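Local coordinates for MAGE domain-containing protein (Xenopus laevis, PDB 7DG2) that probably acts as the Nse3-type MAGE subunit of the Smc5/6 complex, pairing with Nse1 to bind and shape Nse4, at residues B[9-13]-B[50-54]; B[29-35]-B[74-78]; B[63-67]-B[77-82]. Residue numbers count along the deposited sequence, not the author numbering.

Contact 1: residues B[9-13]-B[50-54]; sequences VNLKV and IIHRA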
ATOM      1  N   VAL B   9      19.278 -22.737   2.688  1.00 32.23           N
ATOM      2  CA  VAL B   9      19.721 -21.352   2.827  1.00 31.41           C
ATOM      3  C   VAL B   9      18.971 -20.443   1.858  1.00 28.53           C
ATOM      4  O   VAL B   9      18.574 -19.329   2.219  1.00 23.28           O
ATOM      5  CB  VAL B   9      21.243 -21.258   2.639  1.00 33.00           C
ATOM      6  CG1 VAL B   9      21.691 -19.801   2.607  1.00 30.08           C
ATOM      7  CG2 VAL B   9      21.946 -22.016   3.753  1.00 35.33           C
ATOM      8  N   ASN B  10      18.769 -20.893   0.611  1.00 25.66           N
ATOM      9  CA  ASN B  10      17.951 -20.128  -0.331  1.00 26.70           C
ATOM     10  C   ASN B  10      16.562 -19.870   0.234  1.00 22.52           C
ATOM     11  O   ASN B  10      16.017 -18.764   0.113  1.00 21.06           O
ATOM     12  CB  ASN B  10      17.828 -20.873  -1.661  1.00 31.58           C
ATOM     13  CG  ASN B  10      19.071 -20.780  -2.497  1.00 36.71           C
ATOM     14  OD1 ASN B  10      19.785 -19.779  -2.457  1.00 37.73           O
ATOM     15  ND2 ASN B  10      19.341 -21.826  -3.274  1.00 41.21           N
ATOM     16  N   LEU B  11      15.954 -20.902   0.820  1.00 23.08           N
ATOM     17  CA  LEU B  11      14.618 -20.750   1.384  1.00 22.54           C
ATOM     18  C   LEU B  11      14.608 -19.705   2.491  1.00 20.73           C
ATOM     19  O   LEU B  11      13.677 -18.893   2.576  1.00 17.79           O
ATOM     20  CB  LEU B  11      14.115 -22.098   1.908  1.00 25.14           C
ATOM     21  CG  LEU B  11      13.844 -23.169   0.850  1.00 28.46           C
ATOM     22  CD1 LEU B  11      13.425 -24.470   1.510  1.00 35.74           C
ATOM     23  CD2 LEU B  11      12.784 -22.713  -0.130  1.00 31.60           C
ATOM     24  N   LYS B  12      15.644 -19.704   3.345  1.00 18.77           N
ATOM     25  CA  LYS B  12      15.703 -18.713   4.418  1.00 18.29           C
ATOM     26  C   LYS B  12      15.831 -17.309   3.862  1.00 17.34           C
ATOM     27  O   LYS B  12      15.279 -16.361   4.431  1.00 16.26           O
ATOM     28  CB  LYS B  12      16.890 -18.969   5.351  1.00 20.45           C
ATOM     29  CG  LYS B  12      16.927 -20.316   5.980  1.00 27.69           C
ATOM     30  CD  LYS B  12      15.657 -20.587   6.710  1.00 28.09           C
ATOM     31  CE  LYS B  12      15.516 -19.733   7.921  1.00 24.61           C
ATOM     32  NZ  LYS B  12      14.374 -20.240   8.702  1.00 29.50           N
ATOM     33  N   VAL B  13      16.616 -17.139   2.788  1.00 14.51           N
ATOM     34  CA  VAL B  13      16.763 -15.813   2.194  1.00 15.98           C
ATOM     35  C   VAL B  13      15.410 -15.284   1.746  1.00 15.46           C
ATOM     36  O   VAL B  13      15.058 -14.130   2.007  1.00 15.24           O
ATOM     37  CB  VAL B  13      17.765 -15.842   1.025  1.00 15.13           C
ATOM     38  CG1 VAL B  13      17.735 -14.523   0.264  1.00 16.96           C
ATOM     39  CG2 VAL B  13      19.185 -16.102   1.568  1.00 17.61           C
ATOM     40  N   ILE B  50      22.960 -14.405   5.086  1.00 13.34           N
ATOM     41  CA  ILE B  50      21.543 -14.502   4.734  1.00 13.23           C
ATOM     42  C   ILE B  50      20.930 -13.113   4.582  1.00 14.36           C
ATOM     43  O   ILE B  50      20.183 -12.855   3.628  1.00 14.82           O
ATOM     44  CB  ILE B  50      20.796 -15.364   5.769  1.00 14.08           C
ATOM     45  CG1 ILE B  50      21.199 -16.834   5.585  1.00 14.79           C
ATOM     46  CG2 ILE B  50      19.283 -15.186   5.624  1.00 14.97           C
ATOM     47  CD1 ILE B  50      20.686 -17.775   6.684  1.00 15.61           C
ATOM     48  N   ILE B  51      21.209 -12.208   5.524  1.00 14.10           N
ATOM     49  CA  ILE B  51      20.704 -10.842   5.396  1.00 13.59           C
ATOM     50  C   ILE B  51      21.338 -10.153   4.188  1.00 14.77           C
ATOM     51  O   ILE B  51      20.680  -9.371   3.491  1.00 14.63           O
ATOM     52  CB  ILE B  51      20.915 -10.056   6.707  1.00 15.56           C
ATOM     53  CG1 ILE B  51      20.119 -10.721   7.844  1.00 14.91           C
ATOM     54  CG2 ILE B  51      20.487  -8.595   6.548  1.00 15.56           C
ATOM     55  CD1 ILE B  51      20.162  -9.973   9.161  1.00 17.10           C
ATOM     56  N   HIS B  52      22.604 -10.460   3.888  1.00 12.76           N
ATOM     57  CA  HIS B  52      23.221  -9.907   2.686  1.00 13.24           C
ATOM     58  C   HIS B  52      22.469 -10.338   1.428  1.00 13.95           C
ATOM     59  O   HIS B  52      22.146  -9.510   0.569  1.00 13.93           O
ATOM     60  CB  HIS B  52      24.690 -10.334   2.608  1.00 15.17           C
ATOM     61  CG  HIS B  52      25.355  -9.929   1.330  1.00 17.07           C
ATOM     62  ND1 HIS B  52      25.627  -8.613   1.017  1.00 18.12           N
ATOM     63  CD2 HIS B  52      25.757 -10.658   0.263  1.00 21.01           C
ATOM     64  CE1 HIS B  52      26.194  -8.553  -0.176  1.00 15.94           C
ATOM     65  NE2 HIS B  52      26.276  -9.778  -0.659  1.00 23.01           N
ATOM     66  N   ARG B  53      22.179 -11.631   1.301  1.00 14.29           N
ATOM     67  CA  ARG B  53      21.480 -12.090   0.106  1.00 12.19           C
ATOM     68  C   ARG B  53      20.074 -11.499   0.025  1.00 12.00           C
ATOM     69  O   ARG B  53      19.588 -11.206  -1.072  1.00 13.45           O
ATOM     70  CB  ARG B  53      21.437 -13.617   0.074  1.00 15.92           C
ATOM     71  CG  ARG B  53      22.824 -14.261  -0.054  1.00 15.53           C
ATOM     72  CD  ARG B  53      22.728 -15.784  -0.120  1.00 20.90           C
ATOM     73  NE  ARG B  53      21.841 -16.195  -1.202  1.00 31.93           N
ATOM     74  CZ  ARG B  53      21.451 -17.447  -1.430  1.00 39.86           C
ATOM     75  NH1 ARG B  53      21.877 -18.434  -0.651  1.00 40.38           N
ATOM     76  NH2 ARG B  53      20.632 -17.712  -2.440  1.00 43.91           N
ATOM     77  N   ALA B  54      19.404 -11.326   1.172  1.00 12.73           N
ATOM     78  CA  ALA B  54      18.093 -10.682   1.165  1.00 14.41           C
ATOM     79  C   ALA B  54      18.200  -9.223   0.754  1.00 15.36           C
ATOM     80  O   ALA B  54      17.362  -8.716  -0.006  1.00 14.22           O
ATOM     81  CB  ALA B  54      17.437 -10.801   2.546  1.00 14.24           C
TER
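The short axes of helix segments 9-13 and 50-54 approach to 9.4 Å and cross at -59°; Val9, Lys12 and Val13 share Ile50, while Val9, Asn10 and Val13 reach Arg53. Val9 sets its CG1 4.2 Å from Ile50 CG1 and 3.5 Å from Arg53 NH1, so one methyl touches both an aliphatic and a charged side chain. Asn10 points its CB away, yet its amide end returns to the edge of the Arg53 guanidinium; the modelled approach there is too short to interpret. Lys12 contributes only its base, CB lying 4.2 Å from Ile50 CD1, while its ammonium group leaves to bond the Val39 carbonyl. Val13 is the most deeply engaged: CG2 packs 3.7 Å from Arg53 CB and also covers one face of the guanidinium, and CG1 sits 3.7 Å from Ala54 N. This is largely apolar packing of helix 6-23 against helix 47-62, the first and third helices of a winged-helix domain, as expected in the MAGE family.

Contact 2: residues B[29-35]-B[74-78]; sequences PIKRADI and HIYIL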
ATOM      1  N   PRO B  29      10.394   0.630  12.123  1.00 17.48           N
ATOM      2  CA  PRO B  29      11.717   0.059  11.845  1.00 18.17           C
ATOM      3  C   PRO B  29      11.779  -1.411  12.229  1.00 16.71           C
ATOM      4  O   PRO B  29      10.962  -1.921  12.999  1.00 16.64           O
ATOM      5  CB  PRO B  29      12.663   0.908  12.701  1.00 22.19           C
ATOM      6  CG  PRO B  29      11.933   2.215  12.863  1.00 24.85           C
ATOM      7  CD  PRO B  29      10.474   1.835  12.970  1.00 19.37           C
ATOM      8  N   ILE B  30      12.774  -2.101  11.675  1.00 14.78           N
ATOM      9  CA  ILE B  30      12.886  -3.550  11.780  1.00 14.25           C
ATOM     10  C   ILE B  30      14.201  -3.877  12.483  1.00 14.44           C
ATOM     11  O   ILE B  30      15.278  -3.594  11.947  1.00 17.04           O
ATOM     12  CB  ILE B  30      12.827  -4.215  10.399  1.00 15.50           C
ATOM     13  CG1 ILE B  30      11.602  -3.690   9.635  1.00 17.65           C
ATOM     14  CG2 ILE B  30      12.835  -5.739  10.559  1.00 16.80           C
ATOM     15  CD1 ILE B  30      11.622  -3.964   8.118  1.00 18.08           C
ATOM     16  N   LYS B  31      14.120  -4.503  13.660  1.00 14.67           N
ATOM     17  CA  LYS B  31      15.346  -4.820  14.399  1.00 13.39           C
ATOM     18  C   LYS B  31      16.086  -5.983  13.752  1.00 14.24           C
ATOM     19  O   LYS B  31      15.488  -7.011  13.447  1.00 15.04           O
ATOM     20  CB  LYS B  31      15.019  -5.180  15.857  1.00 18.49           C
ATOM     21  CG  LYS B  31      14.352  -4.075  16.657  1.00 22.90           C
ATOM     22  CD  LYS B  31      13.962  -4.607  18.026  1.00 27.90           C
ATOM     23  CE  LYS B  31      13.288  -3.559  18.898  1.00 34.90           C
ATOM     24  NZ  LYS B  31      13.112  -4.100  20.279  1.00 39.22           N
ATOM     25  N   ARG B  32      17.409  -5.838  13.561  1.00 13.18           N
ATOM     26  CA  ARG B  32      18.202  -6.985  13.124  1.00 13.01           C
ATOM     27  C   ARG B  32      17.980  -8.190  14.032  1.00 14.56           C
ATOM     28  O   ARG B  32      17.874  -9.331  13.557  1.00 14.36           O
ATOM     29  CB  ARG B  32      19.689  -6.613  13.104  1.00 14.17           C
ATOM     30  CG  ARG B  32      20.602  -7.695  12.591  1.00 13.82           C
ATOM     31  CD  ARG B  32      22.058  -7.254  12.735  1.00 15.74           C
ATOM     32  NE  ARG B  32      22.480  -7.418  14.128  1.00 17.15           N
ATOM     33  CZ  ARG B  32      23.660  -7.037  14.597  1.00 18.74           C
ATOM     34  NH1 ARG B  32      24.534  -6.467  13.776  1.00 18.24           N
ATOM     35  NH2 ARG B  32      23.965  -7.243  15.877  1.00 20.79           N
ATOM     36  N   ALA B  33      17.922  -7.960  15.348  1.00 14.91           N
ATOM     37  CA  ALA B  33      17.771  -9.079  16.273  1.00 15.30           C
ATOM     38  C   ALA B  33      16.469  -9.841  16.042  1.00 16.83           C
ATOM     39  O   ALA B  33      16.432 -11.063  16.227  1.00 16.58           O
ATOM     40  CB  ALA B  33      17.850  -8.580  17.720  1.00 20.43           C
ATOM     41  N   ASP B  34      15.410  -9.151  15.602  1.00 14.95           N
ATOM     42  CA  ASP B  34      14.149  -9.837  15.320  1.00 16.57           C
ATOM     43  C   ASP B  34      14.221 -10.621  14.016  1.00 15.46           C
ATOM     44  O   ASP B  34      13.678 -11.723  13.926  1.00 14.55           O
ATOM     45  CB  ASP B  34      12.984  -8.847  15.259  1.00 16.87           C
ATOM     46  CG  ASP B  34      12.593  -8.292  16.622  1.00 23.95           C
ATOM     47  OD1 ASP B  34      12.795  -8.985  17.643  1.00 24.80           O
ATOM     48  OD2 ASP B  34      12.063  -7.160  16.668  1.00 20.86           O
ATOM     49  N   ILE B  35      14.883 -10.080  12.983  1.00 13.10           N
ATOM     50  CA  ILE B  35      15.124 -10.881  11.787  1.00 14.41           C
ATOM     51  C   ILE B  35      15.831 -12.178  12.150  1.00 15.58           C
ATOM     52  O   ILE B  35      15.454 -13.269  11.700  1.00 14.46           O
ATOM     53  CB  ILE B  35      15.954 -10.087  10.761  1.00 13.51           C
ATOM     54  CG1 ILE B  35      15.249  -8.785  10.391  1.00 13.20           C
ATOM     55  CG2 ILE B  35      16.199 -10.957   9.522  1.00 14.52           C
ATOM     56  CD1 ILE B  35      16.158  -7.866   9.550  1.00 13.12           C
ATOM     57  N   HIS B  74      20.936  -1.551  15.982  1.00 27.12           N
ATOM     58  CA  HIS B  74      20.893  -2.182  14.664  1.00 24.81           C
ATOM     59  C   HIS B  74      19.452  -2.380  14.203  1.00 21.90           C
ATOM     60  O   HIS B  74      18.951  -3.497  14.106  1.00 19.47           O
ATOM     61  CB  HIS B  74      21.637  -3.518  14.669  1.00 25.98           C
ATOM     62  CG  HIS B  74      23.029  -3.422  15.205  1.00 23.62           C
ATOM     63  ND1 HIS B  74      24.057  -2.834  14.504  1.00 28.79           N
ATOM     64  CD2 HIS B  74      23.559  -3.835  16.382  1.00 29.53           C
ATOM     65  CE1 HIS B  74      25.164  -2.890  15.227  1.00 30.06           C
ATOM     66  NE2 HIS B  74      24.887  -3.495  16.369  1.00 27.56           N
ATOM     67  N   ILE B  75      18.791  -1.262  13.935  1.00 20.54           N
ATOM     68  CA  ILE B  75      17.440  -1.284  13.388  1.00 17.62           C
ATOM     69  C   ILE B  75      17.481  -0.753  11.958  1.00 18.31           C
ATOM     70  O   ILE B  75      18.201   0.209  11.645  1.00 17.10           O
ATOM     71  CB  ILE B  75      16.430  -0.510  14.264  1.00 25.01           C
ATOM     72  CG1 ILE B  75      16.765   0.974  14.338  1.00 27.67           C
ATOM     73  CG2 ILE B  75      16.392  -1.114  15.676  1.00 29.37           C
ATOM     74  CD1 ILE B  75      15.645   1.825  14.936  1.00 33.49           C
ATOM     75  N   TYR B  76      16.726  -1.408  11.085  1.00 14.85           N
ATOM     76  CA  TYR B  76      16.761  -1.157   9.649  1.00 15.17           C
ATOM     77  C   TYR B  76      15.465  -0.527   9.165  1.00 15.62           C
ATOM     78  O   TYR B  76      14.408  -0.704   9.767  1.00 15.39           O
ATOM     79  CB  TYR B  76      16.949  -2.447   8.862  1.00 14.35           C
ATOM     80  CG  TYR B  76      18.204  -3.231   9.181  1.00 15.27           C
ATOM     81  CD1 TYR B  76      19.453  -2.625   9.186  1.00 18.12           C
ATOM     82  CD2 TYR B  76      18.130  -4.586   9.459  1.00 14.35           C
ATOM     83  CE1 TYR B  76      20.603  -3.365   9.473  1.00 18.25           C
ATOM     84  CE2 TYR B  76      19.266  -5.332   9.727  1.00 15.38           C
ATOM     85  CZ  TYR B  76      20.493  -4.722   9.734  1.00 15.98           C
ATOM     86  OH  TYR B  76      21.613  -5.474  10.025  1.00 16.18           O
ATOM     87  N   ILE B  77      15.562   0.184   8.040  1.00 13.99           N
ATOM     88  CA  ILE B  77      14.404   0.606   7.262  1.00 12.78           C
ATOM     89  C   ILE B  77      14.685   0.270   5.802  1.00 13.75           C
ATOM     90  O   ILE B  77      15.796  -0.110   5.430  1.00 14.08           O
ATOM     91  CB  ILE B  77      14.085   2.108   7.417  1.00 14.04           C
ATOM     92  CG1 ILE B  77      15.208   2.961   6.822  1.00 16.11           C
ATOM     93  CG2 ILE B  77      13.827   2.479   8.876  1.00 16.36           C
ATOM     94  CD1 ILE B  77      14.837   4.445   6.733  1.00 17.93           C
ATOM     95  N   LEU B  78      13.659   0.436   4.962  1.00 12.03           N
ATOM     96  CA  LEU B  78      13.797   0.279   3.520  1.00 12.94           C
ATOM     97  C   LEU B  78      13.594   1.643   2.871  1.00 13.95           C
ATOM     98  O   LEU B  78      12.579   2.293   3.121  1.00 15.70           O
ATOM     99  CB  LEU B  78      12.765  -0.725   2.976  1.00 13.66           C
ATOM    100  CG  LEU B  78      12.868  -2.166   3.471  1.00 14.20           C
ATOM    101  CD1 LEU B  78      11.686  -2.972   2.932  1.00 15.23           C
ATOM    102  CD2 LEU B  78      14.191  -2.795   3.045  1.00 17.57           C
TER
HETATM  103  O   HOH W   1      18.644  -5.407  16.679  1.00 21.49           O
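In this winged-helix domain the segment 29-35 supplies the short first strand of the small antiparallel sheet and then turns directly into helix 32-40, while 74-78 opens the strand 75-80 in the middle of that sheet. Ile30 and Tyr76 form the hydrogen-bonded pair: Ile30 N donates to Tyr76 O at 2.9 Å, and Tyr76 N returns the bond to Ile30 O at 2.8 Å. The next pair, Lys31 with Ile75, is non-hydrogen-bonded, its CA atoms only 4.2 Å apart; the amide of Ile75 belongs to the other side of the strand, where Ile75 and Ile77 bond to the backbone of Ile69 and Glu67. Lys31 is the N-cap residue of the helix, and its carbonyl accepts from Ile35 N at 3.2 Å. Two amides at the start of the helix are satisfied toward His74, one directly and one through water: Arg32 N donates to His74 O at 2.9 Å, and Ala33 N donates a hydrogen bond to a water (3.0 Å from Ala33 N to the water O) that in turn donates to the same His74 O at 3.2 Å. That carbonyl therefore serves two donors. Apolar contacts flank the backbone bonds, with Pro29 CB 3.8 Å from Ile75 CD1 and Ile35 CD1 meeting the edge of the Tyr76 ring 3.8 Å from CD2. His74 ND1 is hydrogen-bonded to the Glu68 carboxylate (OE2), and the ring's face carries the Arg32 guanidinium, stacked flat with centres 3.9 Å apart, planes at 14° and Arg32 NH2 3.5 Å from His74 CD2.

Contact 3: residues B[63-67]-B[77-82]; sequences GFQLE and ILTNKL
Strands 64-67 and 77-80 form the antiparallel wing hairpin of a winged-helix domain, their axes 4.5 Å apart at closest and inclined at 141°. Both are extended (phi -81 to -133°, psi 126 to 172°). Gly63, the first residue after helix 47-62, has phi/psi 70/32; the positive phi favours glycine, and a CB would crowd Leu82 CG. Phe64-Asn80 (CA-CA 4.9 Å) and Leu66-Leu78 (CA-CA 4.8 Å) are non-hydrogen-bonded pairs. Gln65-Thr79 (CA-CA 5.1 Å) and Glu67-Ile77 (CA-CA 5.4 Å) are hydrogen-bonded: Gln65 N-Thr79 O 2.7 Å, Thr79 N-Gln65 O 2.9 Å, Glu67 N-Ile77 O 3.0 Å, Ile77 N-Glu67 O 2.9 Å. Lys81 N bonds Gly63 O at 2.9 Å.

On the face of Gln65, Glu67 and Ile77 (p, t), Thr79 (p) OG1 donates to Glu67 (m, t) OE2 at 2.5 Å; Lys81 (m, t, p, p) NZ donates to Gln65 (t, p) OE1 at 2.7 Å. The face of Phe64, Leu66 and Leu78 is mainly apolar: Leu66 (t, p) CD1 lies 3.8 Å from Leu78 (m, t) CD2, and Leu78 CD1 4.2 Å from Phe64 (m) CD2. At its end Asn80 (t) makes an Asx turn, OD1 accepting from Leu82 N at 2.9 Å; its ND2 hydrogen-bonds to backbone O of Arg64 of the Nse4 chain and OE1 of Gln13 of the Nse1 chain. One face thus carries polar side-chain bonds beside Ile77, the other apolar packing beside an amide hydrogen-bonded to both partner subunits.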
ATOM      1  N   GLY B  63      14.309  -2.437  -6.268  1.00 14.02           N
ATOM      2  CA  GLY B  63      14.873  -1.106  -6.176  1.00 14.14           C
ATOM      3  C   GLY B  63      14.784  -0.527  -4.783  1.00 15.53           C
ATOM      4  O   GLY B  63      14.624   0.690  -4.636  1.00 14.96           O
ATOM      5  N   PHE B  64      14.864  -1.376  -3.751  1.00 13.09           N
ATOM      6  CA  PHE B  64      14.803  -0.972  -2.350  1.00 14.16           C
ATOM      7  C   PHE B  64      16.177  -1.128  -1.714  1.00 16.39           C
ATOM      8  O   PHE B  64      16.855  -2.131  -1.934  1.00 17.84           O
ATOM      9  CB  PHE B  64      13.849  -1.832  -1.514  1.00 14.45           C
ATOM     10  CG  PHE B  64      12.399  -1.725  -1.882  1.00 12.76           C
ATOM     11  CD1 PHE B  64      11.945  -0.832  -2.836  1.00 14.77           C
ATOM     12  CD2 PHE B  64      11.478  -2.530  -1.226  1.00 13.83           C
ATOM     13  CE1 PHE B  64      10.593  -0.751  -3.149  1.00 14.17           C
ATOM     14  CE2 PHE B  64      10.127  -2.467  -1.543  1.00 16.36           C
ATOM     15  CZ  PHE B  64       9.682  -1.571  -2.503  1.00 16.85           C
ATOM     16  N   GLN B  65      16.538  -0.172  -0.868  1.00 14.06           N
ATOM     17  CA  GLN B  65      17.808  -0.170  -0.154  1.00 13.92           C
ATOM     18  C   GLN B  65      17.558  -0.420   1.329  1.00 15.68           C
ATOM     19  O   GLN B  65      16.765   0.284   1.960  1.00 16.80           O
ATOM     20  CB  GLN B  65      18.522   1.168  -0.347  1.00 17.95           C
ATOM     21  CG  GLN B  65      19.875   1.273   0.319  1.00 20.65           C
ATOM     22  CD  GLN B  65      20.995   0.717  -0.550  1.00 27.50           C
ATOM     23  OE1 GLN B  65      20.780   0.325  -1.705  1.00 26.78           O
ATOM     24  NE2 GLN B  65      22.201   0.678   0.005  1.00 30.57           N
ATOM     25  N   LEU B  66      18.270  -1.387   1.890  1.00 15.60           N
ATOM     26  CA  LEU B  66      18.249  -1.596   3.332  1.00 15.33           C
ATOM     27  C   LEU B  66      19.201  -0.594   3.982  1.00 15.81           C
ATOM     28  O   LEU B  66      20.357  -0.462   3.557  1.00 15.65           O
ATOM     29  CB  LEU B  66      18.657  -3.038   3.653  1.00 13.93           C
ATOM     30  CG  LEU B  66      18.531  -3.514   5.100  1.00 14.70           C
ATOM     31  CD1 LEU B  66      17.056  -3.689   5.427  1.00 15.61           C
ATOM     32  CD2 LEU B  66      19.284  -4.832   5.301  1.00 17.23           C
ATOM     33  N   GLU B  67      18.719   0.144   4.979  1.00 15.02           N
ATOM     34  CA  GLU B  67      19.555   1.131   5.655  1.00 16.90           C
ATOM     35  C   GLU B  67      19.417   0.993   7.168  1.00 15.47           C
ATOM     36  O   GLU B  67      18.314   0.841   7.691  1.00 16.03           O
ATOM     37  CB  GLU B  67      19.203   2.566   5.230  1.00 17.15           C
ATOM     38  CG  GLU B  67      19.379   2.841   3.719  1.00 19.77           C
ATOM     39  CD  GLU B  67      19.498   4.328   3.402  1.00 29.02           C
ATOM     40  OE1 GLU B  67      20.265   5.038   4.093  1.00 32.49           O
ATOM     41  OE2 GLU B  67      18.826   4.790   2.461  1.00 24.54           O
ATOM     42  N   ILE B  77      15.562   0.184   8.040  1.00 13.99           N
ATOM     43  CA  ILE B  77      14.404   0.606   7.262  1.00 12.78           C
ATOM     44  C   ILE B  77      14.685   0.270   5.802  1.00 13.75           C
ATOM     45  O   ILE B  77      15.796  -0.110   5.430  1.00 14.08           O
ATOM     46  CB  ILE B  77      14.085   2.108   7.417  1.00 14.04           C
ATOM     47  CG1 ILE B  77      15.208   2.961   6.822  1.00 16.11           C
ATOM     48  CG2 ILE B  77      13.827   2.479   8.876  1.00 16.36           C
ATOM     49  CD1 ILE B  77      14.837   4.445   6.733  1.00 17.93           C
ATOM     50  N   LEU B  78      13.659   0.436   4.962  1.00 12.03           N
ATOM     51  CA  LEU B  78      13.797   0.279   3.520  1.00 12.94           C
ATOM     52  C   LEU B  78      13.594   1.643   2.871  1.00 13.95           C
ATOM     53  O   LEU B  78      12.579   2.293   3.121  1.00 15.70           O
ATOM     54  CB  LEU B  78      12.765  -0.725   2.976  1.00 13.66           C
ATOM     55  CG  LEU B  78      12.868  -2.166   3.471  1.00 14.20           C
ATOM     56  CD1 LEU B  78      11.686  -2.972   2.932  1.00 15.23           C
ATOM     57  CD2 LEU B  78      14.191  -2.795   3.045  1.00 17.57           C
ATOM     58  N   THR B  79      14.554   2.080   2.053  1.00 13.23           N
ATOM     59  CA  THR B  79      14.426   3.333   1.310  1.00 15.07           C
ATOM     60  C   THR B  79      14.466   3.042  -0.186  1.00 15.62           C
ATOM     61  O   THR B  79      14.819   1.944  -0.627  1.00 15.05           O
ATOM     62  CB  THR B  79      15.535   4.338   1.671  1.00 16.72           C
ATOM     63  OG1 THR B  79      16.801   3.807   1.273  1.00 16.88           O
ATOM     64  CG2 THR B  79      15.542   4.618   3.175  1.00 18.83           C
ATOM     65  N   ASN B  80      14.096   4.047  -0.980  1.00 14.89           N
ATOM     66  CA  ASN B  80      13.915   3.844  -2.410  1.00 15.15           C
ATOM     67  C   ASN B  80      15.197   4.198  -3.158  1.00 17.25           C
ATOM     68  O   ASN B  80      15.784   5.261  -2.930  1.00 17.39           O
ATOM     69  CB  ASN B  80      12.751   4.693  -2.919  1.00 14.82           C
ATOM     70  CG  ASN B  80      12.081   4.085  -4.123  1.00 15.21           C
ATOM     71  OD1 ASN B  80      12.744   3.488  -4.979  1.00 16.27           O
ATOM     72  ND2 ASN B  80      10.754   4.204  -4.186  1.00 15.92           N
ATOM     73  N   LYS B  81      15.638   3.295  -4.029  1.00 13.19           N
ATOM     74  CA  LYS B  81      16.782   3.592  -4.891  1.00 15.22           C
ATOM     75  C   LYS B  81      16.370   4.340  -6.147  1.00 21.04           C
ATOM     76  O   LYS B  81      17.243   4.852  -6.869  1.00 22.94           O
ATOM     77  CB  LYS B  81      17.502   2.301  -5.275  1.00 17.33           C
ATOM     78  CG  LYS B  81      18.034   1.510  -4.075  1.00 20.05           C
ATOM     79  CD  LYS B  81      18.660   0.180  -4.511  1.00 21.15           C
ATOM     80  CE  LYS B  81      20.005   0.376  -5.235  1.00 26.81           C
ATOM     81  NZ  LYS B  81      21.077   0.853  -4.296  1.00 27.74           N
ATOM     82  N   LEU B  82      15.077   4.419  -6.425  1.00 18.07           N
ATOM     83  CA  LEU B  82      14.568   5.107  -7.602  1.00 17.68           C
ATOM     84  C   LEU B  82      14.072   6.493  -7.214  1.00 22.23           C
ATOM     85  O   LEU B  82      13.422   6.668  -6.178  1.00 24.33           O
ATOM     86  CB  LEU B  82      13.421   4.331  -8.256  1.00 18.03           C
ATOM     87  CG  LEU B  82      13.579   2.844  -8.584  1.00 17.93           C
ATOM     88  CD1 LEU B  82      12.348   2.352  -9.351  1.00 17.20           C
ATOM     89  CD2 LEU B  82      14.844   2.586  -9.391  1.00 21.50           C
TER

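All three contacts belong to one winged-helix domain and lie on the same side of the chain's centre. Contact 1 joins helices 6-23 and 47-62; contacts 2 and 3 both reach one three-stranded sheet, ordered 30-31, 75-80, 64-70, and share Ile77 and Leu78 on its middle strand. Their centres are about 13 Å apart, and contact 1 lies about 15 Å from contact 2 and 17 Å from contact 3. Contacts 1 and 2 interleave along the chain, whereas contact 1 closes before contact 3 opens. Ile51, on segment 50-54 but turned away from 9-13, packs on Ile35 and Arg32 of contact 2 and on Leu66 of contact 3. Helices and sheet thus form one unit, whose contact 3 end meets Nse1 and Nse4.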